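Local coordinates for protein haloalkane dehalogenase (Mycobacterium rhodesiae, PDB 4MJ3) that probably catalyses the hydrolytic removal of halogen from haloalkanes, yielding an alcohol and a halide ion, as an alpha/beta-hydrolase-fold haloalkane dehalogenase, at residues A[149-154]-A[214-219]; A[9-14]-A[197-202]. All coordinates share one frame; numbering follows the deposited sequence. Where two conformers were deposited one is given.

Contact 1 of 2, residues A[149-154]-A[214-219]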
HETATM    1  N   MSE A 149       6.120   7.562   0.361  0.60 12.72           N
HETATM    2  CA  MSE A 149       6.328   8.895   0.974  0.60 16.14           C
HETATM    3  C   MSE A 149       5.029   9.375   1.559  0.60 15.39           C
HETATM    4  O   MSE A 149       3.984   8.728   1.406  0.60 14.92           O
HETATM    5  CB  MSE A 149       6.794   9.995   0.027  0.60 17.69           C
HETATM    6  CG  MSE A 149       8.094  10.655   0.519  0.60 23.34           C
HETATM    7 SE   MSE A 149       8.290  11.655   2.221  0.60 21.65          SE
HETATM    8  CE  MSE A 149       8.613  13.376   1.342  0.60 27.61           C
ATOM      9  N   LEU A 150       5.097  10.525   2.219  1.00 14.10           N
ATOM     10  CA  LEU A 150       3.914  11.224   2.723  1.00 13.18           C
ATOM     11  C   LEU A 150       3.981  12.661   2.230  1.00 14.80           C
ATOM     12  O   LEU A 150       4.466  13.540   2.942  1.00 15.75           O
ATOM     13  CB  LEU A 150       3.804  11.163   4.238  1.00 14.11           C
ATOM     14  CG  LEU A 150       2.587  11.854   4.880  1.00 16.51           C
ATOM     15  CD1 LEU A 150       1.275  11.460   4.216  1.00 18.02           C
ATOM     16  CD2 LEU A 150       2.495  11.579   6.365  1.00 19.02           C
ATOM     17  N   PRO A 151       3.546  12.907   0.996  1.00 16.70           N
ATOM     18  CA  PRO A 151       3.664  14.269   0.468  1.00 15.16           C
ATOM     19  C   PRO A 151       2.584  15.189   1.000  1.00 17.81           C
ATOM     20  O   PRO A 151       1.428  14.803   1.117  1.00 16.03           O
ATOM     21  CB  PRO A 151       3.501  14.086  -1.047  1.00 21.08           C
ATOM     22  CG  PRO A 151       2.900  12.738  -1.231  1.00 18.13           C
ATOM     23  CD  PRO A 151       2.803  12.032   0.077  1.00 17.00           C
ATOM     24  N   THR A 152       2.949  16.432   1.245  1.00 16.73           N
ATOM     25  CA  THR A 152       1.990  17.433   1.698  1.00 14.62           C
ATOM     26  C   THR A 152       1.484  18.311   0.559  1.00 16.27           C
ATOM     27  O   THR A 152       0.523  19.043   0.740  1.00 17.33           O
ATOM     28  CB  THR A 152       2.663  18.335   2.733  1.00 17.12           C
ATOM     29  OG1 THR A 152       3.839  18.905   2.156  1.00 15.78           O
ATOM     30  CG2 THR A 152       3.048  17.537   3.991  1.00 15.91           C
ATOM     31  N   GLY A 153       2.175  18.261  -0.581  1.00 16.76           N
ATOM     32  CA  GLY A 153       1.945  19.172  -1.686  1.00 17.60           C
ATOM     33  C   GLY A 153       2.927  20.334  -1.705  1.00 18.10           C
ATOM     34  O   GLY A 153       2.908  21.173  -2.604  1.00 16.79           O
ATOM     35  N   ASP A 154       3.799  20.398  -0.711  1.00 16.62           N
ATOM     36  CA  ASP A 154       4.737  21.503  -0.611  1.00 19.45           C
ATOM     37  C   ASP A 154       6.005  21.346  -1.437  1.00 19.07           C
ATOM     38  O   ASP A 154       6.692  22.332  -1.661  1.00 20.51           O
ATOM     39  CB  ASP A 154       5.074  21.755   0.855  1.00 20.25           C
ATOM     40  CG  ASP A 154       3.875  22.282   1.616  1.00 21.18           C
ATOM     41  OD1 ASP A 154       3.308  23.314   1.185  1.00 21.27           O
ATOM     42  OD2 ASP A 154       3.492  21.698   2.653  1.00 19.65           O
HETATM   43  N   MSE A 214      -4.125  11.264  -9.578  1.00 10.44           N
HETATM   44  CA  MSE A 214      -4.597  12.656  -9.432  1.00 11.93           C
HETATM   45  C   MSE A 214      -4.759  13.061  -7.988  1.00 12.30           C
HETATM   46  O   MSE A 214      -4.904  14.248  -7.690  1.00 12.64           O
HETATM   47  CB  MSE A 214      -5.924  12.885 -10.165  1.00 11.71           C
HETATM   48  CG  MSE A 214      -5.876  12.511 -11.648  1.00 14.80           C
HETATM   49 SE   MSE A 214      -4.311  13.283 -12.589  1.00 17.60          SE
HETATM   50  CE  MSE A 214      -4.742  15.195 -12.347  1.00 22.53           C
ATOM     51  N   LEU A 215      -4.714  12.105  -7.066  1.00 10.07           N
ATOM     52  CA  LEU A 215      -4.856  12.381  -5.632  1.00 10.14           C
ATOM     53  C   LEU A 215      -3.529  12.666  -4.945  1.00  9.88           C
ATOM     54  O   LEU A 215      -3.514  13.018  -3.775  1.00 11.55           O
ATOM     55  CB  LEU A 215      -5.556  11.204  -4.924  1.00 10.62           C
ATOM     56  CG  LEU A 215      -6.974  10.883  -5.433  1.00 10.95           C
ATOM     57  CD1 LEU A 215      -7.534   9.714  -4.645  1.00 13.02           C
ATOM     58  CD2 LEU A 215      -7.897  12.088  -5.326  1.00 12.71           C
ATOM     59  N   VAL A 216      -2.420  12.468  -5.647  1.00  9.74           N
ATOM     60  CA  VAL A 216      -1.100  12.683  -5.051  1.00 10.74           C
ATOM     61  C   VAL A 216      -0.905  14.197  -4.903  1.00  9.96           C
ATOM     62  O   VAL A 216      -0.971  14.918  -5.883  1.00 12.76           O
ATOM     63  CB  VAL A 216       0.037  12.115  -5.916  1.00 10.46           C
ATOM     64  CG1 VAL A 216       1.402  12.446  -5.281  1.00 11.33           C
ATOM     65  CG2 VAL A 216      -0.113  10.617  -6.082  1.00 11.71           C
ATOM     66  N   PRO A 217      -0.696  14.673  -3.669  1.00 11.31           N
ATOM     67  CA  PRO A 217      -0.522  16.115  -3.548  1.00 12.87           C
ATOM     68  C   PRO A 217       0.773  16.616  -4.163  1.00 12.92           C
ATOM     69  O   PRO A 217       1.854  16.155  -3.787  1.00 14.82           O
ATOM     70  CB  PRO A 217      -0.522  16.344  -2.042  1.00 12.73           C
ATOM     71  CG  PRO A 217      -1.239  15.173  -1.480  1.00 13.36           C
ATOM     72  CD  PRO A 217      -0.838  14.026  -2.361  1.00 10.73           C
ATOM     73  N   ILE A 218       0.663  17.525  -5.112  1.00 12.65           N
ATOM     74  CA  ILE A 218       1.832  18.074  -5.805  1.00 13.92           C
ATOM     75  C   ILE A 218       1.841  19.596  -5.762  1.00 16.04           C
ATOM     76  O   ILE A 218       2.701  20.220  -6.369  1.00 18.85           O
ATOM     77  CB  ILE A 218       1.937  17.564  -7.266  1.00 15.40           C
ATOM     78  CG1 ILE A 218       0.761  18.053  -8.120  1.00 18.45           C
ATOM     79  CG2 ILE A 218       2.007  16.028  -7.284  1.00 16.15           C
ATOM     80  CD1 ILE A 218       0.836  17.624  -9.569  1.00 22.93           C
ATOM     81  N   SER A 219       0.871  20.174  -5.063  1.00 16.54           N
ATOM     82  CA  SER A 219       0.773  21.605  -4.881  1.00 17.47           C
ATOM     83  C   SER A 219       0.087  21.871  -3.547  1.00 19.11           C
ATOM     84  O   SER A 219      -0.684  21.038  -3.093  1.00 17.75           O
ATOM     85  CB  SER A 219      -0.074  22.166  -6.031  1.00 24.24           C
ATOM     86  OG  SER A 219      -0.635  23.422  -5.715  1.00 33.84           O
TER
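P217 lays its ring across that of P151, the two crossing at about a right angle, with P151 CG 4.1 Å from P217 CD. The ring atoms of P217 divide their contacts: CG rests 3.7 Å from the carbonyl O of P151, while CB lies 3.6 Å from the backbone N of G153. V216 adds only a light touch, its CG1 4.3 Å from P151 CG. Farther along, backbone meets backbone: G153 turns with a positive phi of 98° and lays bare backbone beside S219, G153 CA-H pointing to S219 O at a CA-to-O distance of 3.5 Å. No hydrogen bond bridges the segments. T152 OG1 accepts from D154 N (3.2 Å), an ST turn, and donates to D154 OD2 (2.9 Å) from above the carboxylate plane; D154 OD1 forms a salt bridge with R229. Helix 225-235 also supplies N228 to P151 O and T225 to T152 O. The arrangement is loop-to-loop packing in an alpha/beta-hydrolase fold, joining the loop after strand 140-145 to the one that leads into helix 225-235.

Contact 2 of 2, residues A[9-14]-A[197-202]; sequences ERFTAL and DAPFPD
R10 reaches over the 197-202 turn and ties it down through two backbone carbonyls, both in the plane of its guanidinium. NE donates to A198 O over 2.9 Å in a virtually straight bond, 179° at the hydrogen. NH2 donates to D197 O, also at 2.9 Å, but the angle falls to 144° and the donor stands above the carbonyl plane. Bends at chi2 (-77°) and chi3 fold the arginine chain back around A198 O, which lies 3.3 Å from R10 CB. D197 O is gripped twice: F200 N approaches from the opposite face of its plane, closing the type I turn D197-F200 at the end of helix 190-197. The positive charge of the guanidinium would be expected to strengthen both arginine bonds.

The dense part of the interface lies around A198, whose CB is 3.4 Å from R10 O and also touches F11 CE1. The F11 ring, with CG anti to the carbonyl carbon, sets CZ 4.0 Å from P199 CA; T6 and R86 pack on it too. In the alpha/beta-hydrolase fold of haloalkane dehalogenases, helices inserted after the sixth strand of the sheet form a cap, and this turn lies between two such helices; contact with 9-14 fastens it to the N-terminal segment.

Toward solvent the packing thins. P201 crosses the arginine side chain, its CA over one guanidinium face 3.6 Å above the plane, and both residues remain partly exposed. L14 CD2, in the type II turn F11-L14, comes no closer than 4.7 Å to A198 CB, and the leucine packs on W58 instead, while T12 is exposed, its OG1 bonding back to E9 O within its own loop.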
ATOM      1  N   GLU A   9     -15.337 -15.392 -10.001  1.00 18.66           N
ATOM      2  CA  GLU A   9     -14.720 -16.198 -11.063  1.00 20.40           C
ATOM      3  C   GLU A   9     -13.403 -15.584 -11.582  1.00 18.32           C
ATOM      4  O   GLU A   9     -12.535 -16.294 -12.078  1.00 19.18           O
ATOM      5  CB  GLU A   9     -15.700 -16.415 -12.206  1.00 23.13           C
ATOM      6  CG  GLU A   9     -16.898 -17.314 -11.798  1.00 32.34           C
ATOM      7  CD  GLU A   9     -18.063 -16.559 -11.153  1.00 38.15           C
ATOM      8  OE1 GLU A   9     -17.896 -15.379 -10.785  1.00 27.32           O
ATOM      9  OE2 GLU A   9     -19.153 -17.152 -10.994  1.00 40.17           O
ATOM     10  N   ARG A  10     -13.223 -14.280 -11.417  1.00 15.66           N
ATOM     11  CA  ARG A  10     -11.976 -13.642 -11.865  1.00 15.09           C
ATOM     12  C   ARG A  10     -10.773 -14.097 -11.061  1.00 15.76           C
ATOM     13  O   ARG A  10      -9.631 -13.958 -11.524  1.00 15.18           O
ATOM     14  CB  ARG A  10     -12.088 -12.108 -11.794  1.00 15.32           C
ATOM     15  CG  ARG A  10     -13.130 -11.512 -12.730  1.00 15.84           C
ATOM     16  CD  ARG A  10     -12.657 -11.464 -14.177  1.00 15.54           C
ATOM     17  NE  ARG A  10     -11.573 -10.496 -14.368  1.00 13.73           N
ATOM     18  CZ  ARG A  10     -11.047 -10.187 -15.551  1.00 14.89           C
ATOM     19  NH1 ARG A  10     -11.476 -10.796 -16.660  1.00 15.91           N
ATOM     20  NH2 ARG A  10     -10.074  -9.290 -15.635  1.00 14.81           N
ATOM     21  N   PHE A  11     -10.999 -14.630  -9.856  1.00 17.10           N
ATOM     22  CA  PHE A  11      -9.894 -14.922  -8.928  1.00 16.49           C
ATOM     23  C   PHE A  11      -9.611 -16.415  -8.782  1.00 19.57           C
ATOM     24  O   PHE A  11      -8.897 -16.823  -7.872  1.00 19.65           O
ATOM     25  CB  PHE A  11     -10.188 -14.281  -7.574  1.00 15.67           C
ATOM     26  CG  PHE A  11     -10.438 -12.806  -7.662  1.00 14.91           C
ATOM     27  CD1 PHE A  11      -9.381 -11.942  -7.846  1.00 14.40           C
ATOM     28  CD2 PHE A  11     -11.722 -12.292  -7.649  1.00 13.68           C
ATOM     29  CE1 PHE A  11      -9.594 -10.570  -7.948  1.00 13.89           C
ATOM     30  CE2 PHE A  11     -11.951 -10.935  -7.746  1.00 14.26           C
ATOM     31  CZ  PHE A  11     -10.877 -10.077  -7.916  1.00 12.93           C
ATOM     32  N   THR A  12     -10.131 -17.206  -9.718  1.00 21.61           N
ATOM     33  CA  THR A  12      -9.950 -18.660  -9.673  1.00 25.50           C
ATOM     34  C   THR A  12      -8.494 -19.029 -10.006  1.00 27.38           C
ATOM     35  O   THR A  12      -7.891 -18.493 -10.934  1.00 25.60           O
ATOM     36  CB  THR A  12     -10.972 -19.405 -10.556  1.00 26.56           C
ATOM     37  OG1 THR A  12     -10.944 -18.897 -11.890  1.00 35.93           O
ATOM     38  CG2 THR A  12     -12.358 -19.239  -9.972  1.00 25.04           C
ATOM     39  N   ALA A  13      -7.911 -19.876  -9.166  1.00 31.45           N
ATOM     40  CA  ALA A  13      -6.588 -20.462  -9.407  1.00 39.69           C
ATOM     41  C   ALA A  13      -5.441 -19.463  -9.693  1.00 40.19           C
ATOM     42  O   ALA A  13      -4.619 -19.702 -10.578  1.00 57.24           O
ATOM     43  CB  ALA A  13      -6.689 -21.483 -10.530  1.00 40.52           C
ATOM     44  N   LEU A  14      -5.362 -18.375  -8.931  1.00 31.04           N
ATOM     45  CA  LEU A  14      -4.223 -17.462  -9.048  1.00 29.66           C
ATOM     46  C   LEU A  14      -2.957 -18.110  -8.482  1.00 27.17           C
ATOM     47  O   LEU A  14      -2.998 -18.667  -7.397  1.00 31.95           O
ATOM     48  CB  LEU A  14      -4.489 -16.177  -8.290  1.00 27.49           C
ATOM     49  CG  LEU A  14      -5.706 -15.384  -8.759  1.00 28.57           C
ATOM     50  CD1 LEU A  14      -5.826 -14.126  -7.937  1.00 33.77           C
ATOM     51  CD2 LEU A  14      -5.627 -15.047 -10.245  1.00 36.92           C
ATOM     52  N   ASP A 197      -4.674  -8.028 -13.473  1.00 11.52           N
ATOM     53  CA  ASP A 197      -5.834  -7.621 -14.267  1.00 11.74           C
ATOM     54  C   ASP A 197      -7.140  -8.213 -13.747  1.00 11.36           C
ATOM     55  O   ASP A 197      -8.218  -7.709 -14.064  1.00 12.20           O
ATOM     56  CB  ASP A 197      -5.638  -7.998 -15.737  1.00 14.15           C
ATOM     57  CG  ASP A 197      -4.529  -7.190 -16.400  1.00 15.04           C
ATOM     58  OD1 ASP A 197      -4.207  -6.100 -15.914  1.00 15.45           O
ATOM     59  OD2 ASP A 197      -3.966  -7.671 -17.400  1.00 17.55           O
ATOM     60  N   ALA A 198      -7.053  -9.247 -12.928  1.00 11.13           N
ATOM     61  CA  ALA A 198      -8.241  -9.968 -12.439  1.00 12.92           C
ATOM     62  C   ALA A 198      -9.290  -9.049 -11.790  1.00 12.46           C
ATOM     63  O   ALA A 198     -10.475  -9.208 -12.058  1.00 12.20           O
ATOM     64  CB  ALA A 198      -7.835 -11.092 -11.491  1.00 12.01           C
ATOM     65  N   PRO A 199      -8.862  -8.058 -10.973  1.00 11.90           N
ATOM     66  CA  PRO A 199      -9.868  -7.162 -10.391  1.00 11.12           C
ATOM     67  C   PRO A 199     -10.680  -6.324 -11.376  1.00 10.09           C
ATOM     68  O   PRO A 199     -11.719  -5.775 -10.990  1.00 11.82           O
ATOM     69  CB  PRO A 199      -9.022  -6.227  -9.511  1.00 11.45           C
ATOM     70  CG  PRO A 199      -7.801  -7.021  -9.193  1.00 11.82           C
ATOM     71  CD  PRO A 199      -7.504  -7.732 -10.484  1.00 11.19           C
ATOM     72  N   PHE A 200     -10.205  -6.186 -12.608  1.00  9.74           N
ATOM     73  CA  PHE A 200     -10.716  -5.167 -13.537  1.00 10.47           C
ATOM     74  C   PHE A 200     -11.209  -5.778 -14.880  1.00 12.23           C
ATOM     75  O   PHE A 200     -10.536  -5.666 -15.905  1.00 12.27           O
ATOM     76  CB  PHE A 200      -9.603  -4.152 -13.828  1.00 10.88           C
ATOM     77  CG  PHE A 200      -9.017  -3.510 -12.598  1.00 10.03           C
ATOM     78  CD1 PHE A 200      -9.824  -2.827 -11.687  1.00 10.80           C
ATOM     79  CD2 PHE A 200      -7.661  -3.611 -12.338  1.00 11.10           C
ATOM     80  CE1 PHE A 200      -9.295  -2.270 -10.547  1.00  9.66           C
ATOM     81  CE2 PHE A 200      -7.115  -3.030 -11.203  1.00 10.62           C
ATOM     82  CZ  PHE A 200      -7.930  -2.339 -10.316  1.00 10.22           C
ATOM     83  N   PRO A 201     -12.369  -6.453 -14.869  1.00 13.69           N
ATOM     84  CA  PRO A 201     -12.886  -7.049 -16.113  1.00 15.60           C
ATOM     85  C   PRO A 201     -13.029  -6.044 -17.246  1.00 15.62           C
ATOM     86  O   PRO A 201     -12.881  -6.409 -18.411  1.00 16.68           O
ATOM     87  CB  PRO A 201     -14.264  -7.597 -15.711  1.00 16.07           C
ATOM     88  CG  PRO A 201     -14.210  -7.767 -14.236  1.00 16.01           C
ATOM     89  CD  PRO A 201     -13.167  -6.834 -13.696  1.00 12.89           C
ATOM     90  N   ASP A 202     -13.302  -4.790 -16.915  1.00 16.68           N
ATOM     91  CA  ASP A 202     -13.320  -3.729 -17.893  1.00 15.36           C
ATOM     92  C   ASP A 202     -13.143  -2.379 -17.208  1.00 15.30           C
ATOM     93  O   ASP A 202     -12.984  -2.318 -15.994  1.00 15.87           O
ATOM     94  CB  ASP A 202     -14.617  -3.785 -18.738  1.00 17.62           C
ATOM     95  CG  ASP A 202     -15.864  -3.595 -17.912  1.00 21.97           C
ATOM     96  OD1 ASP A 202     -15.891  -2.718 -17.043  1.00 19.40           O
ATOM     97  OD2 ASP A 202     -16.848  -4.322 -18.142  1.00 26.70           O
TER

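Overall arrangement
From the N terminus, the chain passes through 9-14 before entering the mixed sheet at strand 22-27. It then builds most of that sheet and, leaving strand 140-145, reaches 149-154. After helices 159-170, 176-182 and 190-197 it comes to 197-202, where contact 2 closes its loop back to the N-terminal segment. Helix 207-211 follows, and 214-219 then returns to 149-154, closing contact 1 around an insertion rich in helix and without strands. The two closures cross, because 149-154 falls inside the long loop of contact 2 and 214-219 beyond it. Their centres lie 31 Å apart, so the helical insertion is tied at separate places, to the N-terminal segment and to the loop leaving the sheet.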